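PDB 7A0J: Serine/threonine-protein kinase-like protein ACR4 from Arabidopsis thaliana, which controls formative cell division in root meristems as a membrane receptor kinase responding to the CLE40 peptide, this chain being its extracellular beta-propeller domain. Local coordinates for residues T52-F57 against V94-H100; S144-F149 against A185-V191. One frame throughout, in Å; residues are numbered along the deposited sequence.

Contact 1 of 2, residues T52-F57 against V94-H100; sequences TGGDGF and VSAGDYH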
ATOM      1  N   THR A  52      -5.890   0.237   1.326  1.00 30.68           N
ATOM      2  CA  THR A  52      -4.613  -0.179   1.964  1.00 30.77           C
ATOM      3  C   THR A  52      -4.942  -1.063   3.172  1.00 30.52           C
ATOM      4  O   THR A  52      -5.836  -0.682   3.954  1.00 30.45           O
ATOM      5  CB  THR A  52      -3.755   1.043   2.320  1.00 31.75           C
ATOM      6  OG1 THR A  52      -2.506   0.579   2.830  1.00 32.48           O
ATOM      7  CG2 THR A  52      -4.410   1.966   3.324  1.00 31.85           C
ATOM      8  N   GLY A  53      -4.252  -2.201   3.305  1.00 30.63           N
ATOM      9  CA  GLY A  53      -4.542  -3.231   4.321  1.00 30.40           C
ATOM     10  C   GLY A  53      -3.384  -3.429   5.281  1.00 31.26           C
ATOM     11  O   GLY A  53      -2.227  -3.162   4.894  1.00 32.09           O
ATOM     12  N   GLY A  54      -3.693  -3.882   6.497  1.00 31.42           N
ATOM     13  CA  GLY A  54      -2.706  -4.213   7.542  1.00 33.09           C
ATOM     14  C   GLY A  54      -3.049  -5.522   8.222  1.00 33.44           C
ATOM     15  O   GLY A  54      -3.759  -6.338   7.601  1.00 32.59           O
ATOM     16  N   ASP A  55      -2.572  -5.709   9.454  1.00 35.14           N
ATOM     17  CA  ASP A  55      -2.831  -6.922  10.273  1.00 36.18           C
ATOM     18  C   ASP A  55      -4.215  -6.793  10.923  1.00 35.55           C
ATOM     19  O   ASP A  55      -4.344  -6.015  11.887  1.00 35.93           O
ATOM     20  CB  ASP A  55      -1.727  -7.137  11.312  1.00 38.90           C
ATOM     21  CG  ASP A  55      -1.776  -8.503  11.973  1.00 40.46           C
ATOM     22  OD1 ASP A  55      -2.892  -9.025  12.160  1.00 39.89           O
ATOM     23  OD2 ASP A  55      -0.697  -9.037  12.289  1.00 42.80           O
ATOM     24  N   GLY A  56      -5.202  -7.527  10.399  1.00 34.66           N
ATOM     25  CA  GLY A  56      -6.553  -7.659  10.979  1.00 34.38           C
ATOM     26  C   GLY A  56      -7.525  -6.601  10.480  1.00 33.15           C
ATOM     27  O   GLY A  56      -8.682  -6.617  10.937  1.00 33.16           O
ATOM     28  N   PHE A  57      -7.106  -5.712   9.573  1.00 32.32           N
ATOM     29  CA  PHE A  57      -7.953  -4.581   9.106  1.00 31.81           C
ATOM     30  C   PHE A  57      -7.647  -4.221   7.650  1.00 31.02           C
ATOM     31  O   PHE A  57      -6.493  -4.352   7.203  1.00 31.27           O
ATOM     32  CB  PHE A  57      -7.771  -3.368  10.021  1.00 32.61           C
ATOM     33  CG  PHE A  57      -6.396  -2.756   9.983  1.00 33.68           C
ATOM     34  CD1 PHE A  57      -5.406  -3.167  10.862  1.00 35.27           C
ATOM     35  CD2 PHE A  57      -6.091  -1.760   9.069  1.00 33.57           C
ATOM     36  CE1 PHE A  57      -4.142  -2.601  10.821  1.00 36.29           C
ATOM     37  CE2 PHE A  57      -4.825  -1.195   9.027  1.00 34.48           C
ATOM     38  CZ  PHE A  57      -3.854  -1.616   9.905  1.00 35.83           C
ATOM     39  N   VAL A  94      -3.945   7.391   1.911  1.00 39.61           N
ATOM     40  CA  VAL A  94      -3.822   6.579   3.156  1.00 38.71           C
ATOM     41  C   VAL A  94      -2.863   5.422   2.864  1.00 38.05           C
ATOM     42  O   VAL A  94      -2.925   4.872   1.750  1.00 37.88           O
ATOM     43  CB  VAL A  94      -5.192   6.077   3.658  1.00 38.22           C
ATOM     44  CG1 VAL A  94      -6.059   7.224   4.156  1.00 38.92           C
ATOM     45  CG2 VAL A  94      -5.936   5.267   2.606  1.00 37.97           C
ATOM     46  N   SER A  95      -1.997   5.090   3.824  1.00 38.02           N
ATOM     47  CA  SER A  95      -1.082   3.921   3.774  1.00 37.73           C
ATOM     48  C   SER A  95      -1.130   3.193   5.121  1.00 37.59           C
ATOM     49  O   SER A  95      -0.928   3.857   6.157  1.00 38.55           O
ATOM     50  CB  SER A  95       0.322   4.339   3.418  1.00 38.79           C
ATOM     51  OG  SER A  95       0.836   5.249   4.375  1.00 40.07           O
ATOM     52  N   ALA A  96      -1.401   1.886   5.092  1.00 36.81           N
ATOM     53  CA  ALA A  96      -1.540   1.013   6.279  1.00 37.26           C
ATOM     54  C   ALA A  96      -0.310   0.109   6.395  1.00 38.16           C
ATOM     55  O   ALA A  96      -0.009  -0.607   5.421  1.00 37.59           O
ATOM     56  CB  ALA A  96      -2.808   0.202   6.175  1.00 36.52           C
ATOM     57  N   GLY A  97       0.379   0.170   7.537  1.00 39.73           N
ATOM     58  CA  GLY A  97       1.417  -0.797   7.936  1.00 41.62           C
ATOM     59  C   GLY A  97       0.784  -2.019   8.575  1.00 42.51           C
ATOM     60  O   GLY A  97      -0.380  -2.318   8.247  1.00 41.40           O
ATOM     61  N   ASP A  98       1.512  -2.701   9.461  1.00 44.95           N
ATOM     62  CA  ASP A  98       1.005  -3.876  10.217  1.00 46.63           C
ATOM     63  C   ASP A  98      -0.032  -3.400  11.240  1.00 47.12           C
ATOM     64  O   ASP A  98      -1.157  -3.938  11.231  1.00 46.42           O
ATOM     65  CB  ASP A  98       2.148  -4.643  10.890  1.00 49.55           C
ATOM     66  CG  ASP A  98       3.096  -5.324   9.916  1.00 49.63           C
ATOM     67  OD1 ASP A  98       2.726  -5.465   8.732  1.00 47.39           O
ATOM     68  OD2 ASP A  98       4.195  -5.714  10.351  1.00 52.18           O
ATOM     69  N   TYR A  99       0.336  -2.418  12.071  1.00 48.50           N
ATOM     70  CA  TYR A  99      -0.431  -1.975  13.266  1.00 49.83           C
ATOM     71  C   TYR A  99      -0.567  -0.448  13.291  1.00 48.76           C
ATOM     72  O   TYR A  99      -0.741   0.112  14.388  1.00 50.18           O
ATOM     73  CB  TYR A  99       0.255  -2.466  14.544  1.00 53.59           C
ATOM     74  CG  TYR A  99       0.709  -3.903  14.503  1.00 55.71           C
ATOM     75  CD1 TYR A  99      -0.211  -4.939  14.446  1.00 55.94           C
ATOM     76  CD2 TYR A  99       2.055  -4.232  14.524  1.00 57.93           C
ATOM     77  CE1 TYR A  99       0.196  -6.264  14.411  1.00 58.08           C
ATOM     78  CE2 TYR A  99       2.477  -5.551  14.486  1.00 60.00           C
ATOM     79  CZ  TYR A  99       1.545  -6.572  14.430  1.00 60.06           C
ATOM     80  OH  TYR A  99       1.948  -7.875  14.392  1.00 62.60           O
ATOM     81  N   HIS A 100      -0.510   0.208  12.128  1.00 46.84           N
ATOM     82  CA  HIS A 100      -0.629   1.686  12.014  1.00 46.27           C
ATOM     83  C   HIS A 100      -1.234   2.071  10.660  1.00 44.18           C
ATOM     84  O   HIS A 100      -1.099   1.295   9.696  1.00 42.94           O
ATOM     85  CB  HIS A 100       0.732   2.362  12.259  1.00 47.95           C
ATOM     86  CG  HIS A 100       1.539   2.574  11.021  1.00 47.06           C
ATOM     87  ND1 HIS A 100       2.474   1.660  10.579  1.00 47.80           N
ATOM     88  CD2 HIS A 100       1.545   3.585  10.126  1.00 45.93           C
ATOM     89  CE1 HIS A 100       3.026   2.102   9.467  1.00 47.00           C
ATOM     90  NE2 HIS A 100       2.469   3.278   9.165  1.00 45.91           N
TER
HETATM   91  O   HOH W   1       1.922  -8.503  11.198  1.00 44.08           O
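T52 and A96, the two residues that lose most surface here (75 and 68 Å²), lie across from each other, CA atoms 5.4 Å apart; G54 and D98 come closer, at 4.6 Å. The T52 side chain points toward V94-H100, and its OG1 accepts a hydrogen bond from A96 N at 2.8 Å with an N-H...O angle of 154°. Its methyl CG2 lies 3.7 Å from V94 CG2, so one threonine meets both the backbone and an apolar side chain of the neighbouring strand. A96 CB in turn packs 3.8 Å from CE2 of F57. D55, with 54 Å² covered, fastens the loop end: its backbone N donates to D98 O at 2.9 Å and 158°. Its carboxylate stops 3.6 Å short of the Y99 hydroxyl (OD2 to OH), and water 1 bridges them from one side, donating to D55 OD2 at 2.9 Å and hydrogen-bonded to Y99 OH at 3.3 Å. Close approach between these bonds depends on G54, whose CA is 3.1 Å from G97 O; an ideal CB there would come within 2.4 Å of that oxygen. Strands 48-53 and 91-96 begin successive blades of the propeller and stand near its centre. Both direct bonds use an amide from one segment and an oxygen from the other, one side-chain and one backbone, which implies that the blades are joined by isolated polar links and apolar packing, without continuous sheet pairing.

Contact 2 of 2, residues S144-F149 against A185-V191; sequences SAGSEF and AAGGYHV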
ATOM      1  N   SER A 144       3.651   5.220   1.537  1.00 40.24           N
ATOM      2  CA  SER A 144       3.853   3.749   1.556  1.00 39.58           C
ATOM      3  C   SER A 144       4.315   3.325   2.952  1.00 40.47           C
ATOM      4  O   SER A 144       5.290   3.918   3.458  1.00 41.55           O
ATOM      5  CB  SER A 144       4.823   3.314   0.489  1.00 39.31           C
ATOM      6  OG  SER A 144       4.556   1.981   0.080  1.00 38.65           O
ATOM      7  N   ALA A 145       3.634   2.339   3.543  1.00 40.26           N
ATOM      8  CA  ALA A 145       3.786   1.927   4.957  1.00 41.83           C
ATOM      9  C   ALA A 145       4.619   0.643   5.050  1.00 42.51           C
ATOM     10  O   ALA A 145       4.329  -0.311   4.300  1.00 41.48           O
ATOM     11  CB  ALA A 145       2.425   1.740   5.576  1.00 41.94           C
ATOM     12  N   GLY A 146       5.616   0.639   5.941  1.00 44.37           N
ATOM     13  CA  GLY A 146       6.329  -0.569   6.393  1.00 46.04           C
ATOM     14  C   GLY A 146       5.762  -1.074   7.708  1.00 48.27           C
ATOM     15  O   GLY A 146       4.704  -0.564   8.123  1.00 48.14           O
ATOM     16  N   SER A 147       6.434  -2.039   8.344  1.00 50.72           N
ATOM     17  CA  SER A 147       6.016  -2.645   9.636  1.00 53.90           C
ATOM     18  C   SER A 147       6.149  -1.620  10.768  1.00 56.24           C
ATOM     19  O   SER A 147       5.205  -1.511  11.571  1.00 57.67           O
ATOM     20  CB  SER A 147       6.800  -3.899   9.940  1.00 56.17           C
ATOM     21  OG  SER A 147       6.480  -4.933   9.021  1.00 54.62           O
ATOM     22  N   GLU A 148       7.278  -0.902  10.827  1.00 57.23           N
ATOM     23  CA  GLU A 148       7.630   0.019  11.943  1.00 60.14           C
ATOM     24  C   GLU A 148       8.081   1.382  11.397  1.00 58.75           C
ATOM     25  O   GLU A 148       8.782   2.100  12.135  1.00 61.31           O
ATOM     26  CB  GLU A 148       8.725  -0.608  12.809  1.00 64.19           C
ATOM     27  CG  GLU A 148       8.387  -2.006  13.299  1.00 66.26           C
ATOM     28  CD  GLU A 148       9.434  -2.640  14.199  1.00 70.98           C
ATOM     29  OE1 GLU A 148      10.016  -1.917  15.033  1.00 73.95           O
ATOM     30  OE2 GLU A 148       9.665  -3.859  14.064  1.00 72.13           O
ATOM     31  N   PHE A 149       7.678   1.735  10.170  1.00 55.34           N
ATOM     32  CA  PHE A 149       7.998   3.030   9.511  1.00 54.21           C
ATOM     33  C   PHE A 149       6.962   3.328   8.420  1.00 51.36           C
ATOM     34  O   PHE A 149       6.169   2.429   8.073  1.00 49.98           O
ATOM     35  CB  PHE A 149       9.410   2.999   8.919  1.00 54.46           C
ATOM     36  CG  PHE A 149       9.583   2.052   7.758  1.00 52.17           C
ATOM     37  CD1 PHE A 149       9.392   2.482   6.454  1.00 49.56           C
ATOM     38  CD2 PHE A 149       9.925   0.726   7.970  1.00 53.09           C
ATOM     39  CE1 PHE A 149       9.543   1.606   5.388  1.00 47.97           C
ATOM     40  CE2 PHE A 149      10.078  -0.147   6.905  1.00 51.41           C
ATOM     41  CZ  PHE A 149       9.888   0.294   5.616  1.00 48.82           C
ATOM     42  N   ALA A 185       7.283   1.300  -3.043  1.00 38.40           N
ATOM     43  CA  ALA A 185       6.492   0.263  -2.343  1.00 37.73           C
ATOM     44  C   ALA A 185       7.265  -0.202  -1.108  1.00 37.94           C
ATOM     45  O   ALA A 185       8.246  -0.960  -1.266  1.00 38.39           O
ATOM     46  CB  ALA A 185       6.190  -0.884  -3.275  1.00 37.54           C
ATOM     47  N   ALA A 186       6.848   0.264   0.071  1.00 37.85           N
ATOM     48  CA  ALA A 186       7.372  -0.173   1.383  1.00 38.37           C
ATOM     49  C   ALA A 186       6.925  -1.616   1.636  1.00 38.33           C
ATOM     50  O   ALA A 186       5.742  -1.925   1.383  1.00 37.86           O
ATOM     51  CB  ALA A 186       6.897   0.757   2.473  1.00 38.76           C
ATOM     52  N   GLY A 187       7.858  -2.468   2.069  1.00 38.95           N
ATOM     53  CA  GLY A 187       7.581  -3.809   2.614  1.00 39.53           C
ATOM     54  C   GLY A 187       7.727  -3.797   4.123  1.00 40.62           C
ATOM     55  O   GLY A 187       7.710  -2.695   4.700  1.00 40.58           O
ATOM     56  N   GLY A 188       7.891  -4.971   4.737  1.00 41.90           N
ATOM     57  CA  GLY A 188       8.067  -5.120   6.194  1.00 43.75           C
ATOM     58  C   GLY A 188       9.220  -4.277   6.714  1.00 44.70           C
ATOM     59  O   GLY A 188       8.979  -3.416   7.583  1.00 44.96           O
ATOM     60  N   TYR A 189      10.431  -4.512   6.199  1.00 45.42           N
ATOM     61  CA  TYR A 189      11.698  -3.918   6.706  1.00 47.15           C
ATOM     62  C   TYR A 189      12.581  -3.486   5.528  1.00 46.73           C
ATOM     63  O   TYR A 189      13.822  -3.494   5.661  1.00 48.40           O
ATOM     64  CB  TYR A 189      12.398  -4.918   7.629  1.00 49.79           C
ATOM     65  CG  TYR A 189      11.481  -5.546   8.647  1.00 50.74           C
ATOM     66  CD1 TYR A 189      11.239  -4.933   9.866  1.00 51.89           C
ATOM     67  CD2 TYR A 189      10.822  -6.736   8.378  1.00 50.81           C
ATOM     68  CE1 TYR A 189      10.383  -5.494  10.800  1.00 53.18           C
ATOM     69  CE2 TYR A 189       9.962  -7.310   9.302  1.00 52.06           C
ATOM     70  CZ  TYR A 189       9.742  -6.686  10.517  1.00 53.27           C
ATOM     71  OH  TYR A 189       8.899  -7.247  11.433  1.00 55.03           O
ATOM     72  N   HIS A 190      11.951  -3.102   4.415  1.00 44.79           N
ATOM     73  CA  HIS A 190      12.623  -2.621   3.181  1.00 44.56           C
ATOM     74  C   HIS A 190      11.676  -1.700   2.409  1.00 42.88           C
ATOM     75  O   HIS A 190      10.456  -1.729   2.682  1.00 41.92           O
ATOM     76  CB  HIS A 190      13.068  -3.804   2.310  1.00 45.07           C
ATOM     77  CG  HIS A 190      11.967  -4.362   1.473  1.00 43.57           C
ATOM     78  ND1 HIS A 190      11.134  -5.363   1.926  1.00 43.55           N
ATOM     79  CD2 HIS A 190      11.538  -4.041   0.233  1.00 42.31           C
ATOM     80  CE1 HIS A 190      10.249  -5.648   0.995  1.00 42.28           C
ATOM     81  NE2 HIS A 190      10.473  -4.849  -0.053  1.00 41.58           N
ATOM     82  N   VAL A 191      12.230  -0.930   1.472  1.00 42.90           N
ATOM     83  CA  VAL A 191      11.472  -0.164   0.442  1.00 41.90           C
ATOM     84  C   VAL A 191      12.088  -0.489  -0.921  1.00 42.32           C
ATOM     85  O   VAL A 191      13.332  -0.515  -1.009  1.00 43.96           O
ATOM     86  CB  VAL A 191      11.496   1.352   0.720  1.00 42.22           C
ATOM     87  CG1 VAL A 191      10.607   2.119  -0.248  1.00 41.23           C
ATOM     88  CG2 VAL A 191      11.117   1.671   2.158  1.00 42.53           C
TER
HETATM   89  O   HOH W   2       9.771  -1.982   9.696  1.00 42.15           O
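F149 packs its ring against A186 and V191, with CE1 4.0 Å from A186 CB and 3.6 Å from V191 CG2, while H190 O meets the ring edge 3.6 Å from CZ. Beside the ring the backbones draw close: G146 CA sits 3.0 Å from G187 O in a CA-H...O contact, and a CB on G146 would clash with its own segment's F149 at CE2. Two hydrogen bonds bracket this patch. A186 N donates to S144 OG (2.9 Å, 169°), an oxygen also bonded to S3, and S147 N donates to G188 O (3.0 Å, 162°). That carbonyl additionally receives water 2 at 2.7 Å, and the water accepts from E148 N at 2.9 Å. Each segment turns tightly, as G146 N to F149 O and G187 N to H190 O, both 2.8 Å, attest. Such inner strands and turns, belonging to repeats 4 and 5 and packed side by side, are typical of neighbouring blades in an RCC1-type seven-repeat beta-propeller.

In the fold
Contacts 1 and 2 are alternate interfaces of one ring, with the 94-100/144-149 interface between them: 52-57, 94-100, 144-149 and 185-191 come from four consecutive blades. Their centres are 11 Å apart, and they lie 8 and 9 Å from the centre of the chain. They meet where 94-100 faces 144-149. D98 OD2 and S147 OG stand 2.8 Å apart in a probable hydrogen bond, while D98 OD1 is bonded to Y11. A145 CB packs 3.2 Å from G97 N, and H100 CE1 comes 3.4 Å from G146 O. A bound 1,2-ethanediol, probably from the crystallisation liquor, lies about 3 Å from the H190 side chain and by itself identifies no ligand site.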